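Local coordinates for protein CCN family member 3 (Rattus norvegicus, PDB 5NB8) that acts as a secreted matricellular signalling protein, binding integrins and receptors such as NOTCH1 to regulate cell adhesion, migration, proliferation and differentiation, at residues 23-28 and 40-45. Numbering follows the deposited sequence.
Sequences CQYHCT and CQLDVL. With IMD (imidazole), chain F.
With CG of Gln-24 and SG of Cys-40 each anti to its own carbonyl carbon (chi1 -61° and -60°), the two side chains meet: CG of Gln-24 lies 4.0 Å from SG of Cys-40. Beyond that methylene NE2 hydrogen-bonds to Glu-65 and to the carbonyl oxygen of Cys-63, while the sulfur is in a disulfide with Cys-64, as Cys-23 is with Cys-63, so both ends turn to the same later part of the chain. One water links the backbones, donating to O of Gln-24 at 2.9 Å and accepting from N of Cys-40 at 3.0 Å; it also sits over one face of the Tyr-25 ring, toward the rim. Leu-42, centre of an inverse gamma turn, brings CD1 to 4.3 Å from OH of Tyr-25. Farther along, OD1 of Asp-43 accepts a weak hydrogen bond from N3 of an imidazole, probably from the crystallisation liquor, besides a salt bridge to Lys-56 and a hydrogen bond from NE1 of Trp-67; an alanine here would probably leave the lysine without its carboxylate and the indole N-H without this acceptor. Within the von Willebrand factor C domain, this small surface contact ties the turn entering strand 25-30, and that strand's first residue, to the loop leading from 33-38 to the hairpin 54-57/66-69.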
ATOM      1  N   CYS A  23       7.110  -0.729   0.907  1.00 34.24           N
ATOM      2  CA  CYS A  23       7.050   0.665   1.349  1.00 32.23           C
ATOM      3  C   CYS A  23       5.675   1.294   1.162  1.00 35.74           C
ATOM      4  O   CYS A  23       5.397   2.343   1.756  1.00 36.66           O
ATOM      5  CB  CYS A  23       8.106   1.500   0.606  1.00 44.55           C
ATOM      6  SG  CYS A  23       7.734   1.745  -1.155  1.00 49.75           S
ATOM      7  N   GLN A  24       4.802   0.679   0.371  1.00 34.13           N
ATOM      8  CA  GLN A  24       3.511   1.265   0.053  1.00 32.41           C
ATOM      9  C   GLN A  24       2.405   0.906   1.043  1.00 38.36           C
ATOM     10  O   GLN A  24       1.331   1.516   0.984  1.00 40.82           O
ATOM     11  CB  GLN A  24       3.096   0.847  -1.359  1.00 34.94           C
ATOM     12  CG  GLN A  24       4.096   1.328  -2.429  1.00 40.80           C
ATOM     13  CD  GLN A  24       3.519   1.280  -3.820  1.00 45.83           C
ATOM     14  OE1 GLN A  24       2.433   0.741  -4.023  1.00 56.76           O
ATOM     15  NE2 GLN A  24       4.229   1.858  -4.788  1.00 55.13           N
ATOM     16  N   TYR A  25       2.620  -0.049   1.948  1.00 32.48           N
ATOM     17  CA  TYR A  25       1.530  -0.494   2.819  1.00 37.28           C
ATOM     18  C   TYR A  25       1.995  -0.699   4.255  1.00 37.74           C
ATOM     19  O   TYR A  25       3.146  -1.056   4.512  1.00 36.56           O
ATOM     20  CB  TYR A  25       0.894  -1.780   2.285  1.00 33.50           C
ATOM     21  CG  TYR A  25      -0.118  -1.477   1.214  1.00 38.68           C
ATOM     22  CD1 TYR A  25       0.256  -1.385  -0.117  1.00 43.16           C
ATOM     23  CD2 TYR A  25      -1.444  -1.242   1.541  1.00 37.49           C
ATOM     24  CE1 TYR A  25      -0.673  -1.089  -1.105  1.00 47.61           C
ATOM     25  CE2 TYR A  25      -2.376  -0.935   0.564  1.00 47.54           C
ATOM     26  CZ  TYR A  25      -1.977  -0.858  -0.760  1.00 48.92           C
ATOM     27  OH  TYR A  25      -2.897  -0.561  -1.734  1.00 61.27           O
ATOM     28  N   HIS A  26       1.075  -0.460   5.190  1.00 39.49           N
ATOM     29  CA  HIS A  26       1.284  -0.691   6.614  1.00 36.11           C
ATOM     30  C   HIS A  26       0.203  -1.655   7.083  1.00 33.76           C
ATOM     31  O   HIS A  26      -0.987  -1.372   6.917  1.00 32.19           O
ATOM     32  CB  HIS A  26       1.215   0.625   7.390  1.00 47.69           C
ATOM     33  CG  HIS A  26       1.404   0.483   8.867  1.00 69.29           C
ATOM     34  ND1 HIS A  26       2.639   0.283   9.443  1.00 76.39           N
ATOM     35  CD2 HIS A  26       0.516   0.534   9.890  1.00 76.66           C
ATOM     36  CE1 HIS A  26       2.504   0.203  10.755  1.00 77.66           C
ATOM     37  NE2 HIS A  26       1.226   0.354  11.052  1.00 76.06           N
ATOM     38  N   CYS A  27       0.612  -2.785   7.667  1.00 32.61           N
ATOM     39  CA  CYS A  27      -0.296  -3.875   7.995  1.00 36.63           C
ATOM     40  C   CYS A  27      -0.278  -4.164   9.488  1.00 35.16           C
ATOM     41  O   CYS A  27       0.748  -4.018  10.154  1.00 34.81           O
ATOM     42  CB  CYS A  27       0.061  -5.163   7.231  1.00 38.23           C
ATOM     43  SG  CYS A  27       0.023  -4.979   5.410  1.00 36.76           S
ATOM     44  N   THR A  28      -1.429  -4.600   9.996  1.00 29.26           N
ATOM     45  CA  THR A  28      -1.573  -4.984  11.396  1.00 32.58           C
ATOM     46  C   THR A  28      -2.266  -6.336  11.475  1.00 33.46           C
ATOM     47  O   THR A  28      -3.259  -6.575  10.785  1.00 33.96           O
ATOM     48  CB  THR A  28      -2.380  -3.940  12.178  1.00 41.80           C
ATOM     49  OG1 THR A  28      -1.703  -2.679  12.104  1.00 45.13           O
ATOM     50  CG2 THR A  28      -2.551  -4.352  13.674  1.00 41.71           C
ATOM     51  N   CYS A  40       0.645   5.586   0.341  1.00 37.84           N
ATOM     52  CA  CYS A  40       0.660   6.538  -0.763  1.00 41.87           C
ATOM     53  C   CYS A  40      -0.704   7.214  -0.881  1.00 41.19           C
ATOM     54  O   CYS A  40      -1.686   6.804  -0.254  1.00 35.82           O
ATOM     55  CB  CYS A  40       1.033   5.835  -2.072  1.00 38.77           C
ATOM     56  SG  CYS A  40       2.674   5.038  -2.073  1.00 37.43           S
ATOM     57  N   GLN A  41      -0.758   8.271  -1.690  1.00 34.62           N
ATOM     58  CA  GLN A  41      -2.014   8.949  -2.007  1.00 39.18           C
ATOM     59  C   GLN A  41      -2.633   8.282  -3.221  1.00 44.52           C
ATOM     60  O   GLN A  41      -2.160   8.474  -4.347  1.00 40.77           O
ATOM     61  CB  GLN A  41      -1.796  10.425  -2.312  1.00 44.60           C
ATOM     62  CG  GLN A  41      -1.752  11.340  -1.148  1.00 43.48           C
ATOM     63  CD  GLN A  41      -1.699  12.797  -1.587  1.00 42.72           C
ATOM     64  OE1 GLN A  41      -2.682  13.367  -2.079  1.00 40.33           O
ATOM     65  NE2 GLN A  41      -0.540  13.409  -1.400  1.00 36.01           N
ATOM     66  N   LEU A  42      -3.701   7.517  -3.010  1.00 34.13           N
ATOM     67  CA  LEU A  42      -4.392   6.894  -4.134  1.00 33.97           C
ATOM     68  C   LEU A  42      -5.358   7.907  -4.747  1.00 45.98           C
ATOM     69  O   LEU A  42      -6.575   7.733  -4.750  1.00 52.49           O
ATOM     70  CB  LEU A  42      -5.088   5.608  -3.694  1.00 33.98           C
ATOM     71  CG  LEU A  42      -4.069   4.643  -3.058  1.00 42.47           C
ATOM     72  CD1 LEU A  42      -4.631   3.265  -2.793  1.00 44.36           C
ATOM     73  CD2 LEU A  42      -2.841   4.540  -3.935  1.00 46.26           C
ATOM     74  N   ASP A  43      -4.782   9.002  -5.258  1.00 44.37           N
ATOM     75  CA  ASP A  43      -5.607  10.085  -5.765  1.00 38.28           C
ATOM     76  C   ASP A  43      -5.954   9.856  -7.231  1.00 37.91           C
ATOM     77  O   ASP A  43      -5.617   8.837  -7.836  1.00 45.95           O
ATOM     78  CB  ASP A  43      -4.927  11.434  -5.565  1.00 36.44           C
ATOM     79  CG  ASP A  43      -3.607  11.552  -6.316  1.00 38.49           C
ATOM     80  OD1 ASP A  43      -3.106  10.549  -6.850  1.00 39.08           O
ATOM     81  OD2 ASP A  43      -3.084  12.671  -6.374  1.00 46.70           O
ATOM     82  N   VAL A  44      -6.667  10.820  -7.800  1.00 40.10           N
ATOM     83  CA  VAL A  44      -7.241  10.709  -9.131  1.00 31.82           C
ATOM     84  C   VAL A  44      -6.866  11.969  -9.895  1.00 35.61           C
ATOM     85  O   VAL A  44      -6.847  13.066  -9.329  1.00 39.94           O
ATOM     86  CB  VAL A  44      -8.773  10.533  -9.056  1.00 39.87           C
ATOM     87  CG1 VAL A  44      -9.381  10.533 -10.430  1.00 39.86           C
ATOM     88  CG2 VAL A  44      -9.135   9.239  -8.307  1.00 40.08           C
ATOM     89  N   LEU A  45      -6.537  11.812 -11.171  1.00 39.44           N
ATOM     90  CA  LEU A  45      -6.210  12.940 -12.034  1.00 35.50           C
ATOM     91  C   LEU A  45      -6.866  12.686 -13.379  1.00 33.00           C
ATOM     92  O   LEU A  45      -6.575  11.681 -14.030  1.00 38.71           O
ATOM     93  CB  LEU A  45      -4.695  13.117 -12.188  1.00 33.71           C
ATOM     94  CG  LEU A  45      -4.285  14.364 -12.993  1.00 37.41           C
ATOM     95  CD1 LEU A  45      -4.608  15.622 -12.202  1.00 39.70           C
ATOM     96  CD2 LEU A  45      -2.813  14.361 -13.376  1.00 35.43           C
TER
HETATM   97  N1  IMD F 202       1.695  11.410  -5.223  1.00107.45           N
HETATM   98  C2  IMD F 202       0.876  10.805  -6.107  1.00107.50           C
HETATM   99  N3  IMD F 202      -0.216  11.576  -6.291  1.00105.90           N
HETATM  100  C4  IMD F 202      -0.091  12.672  -5.519  1.00105.82           C
HETATM  101  C5  IMD F 202       1.117  12.567  -4.845  1.00106.31           C
HETATM  102  O   HOH W   1      -0.054   3.029  -1.007  1.00 34.48           O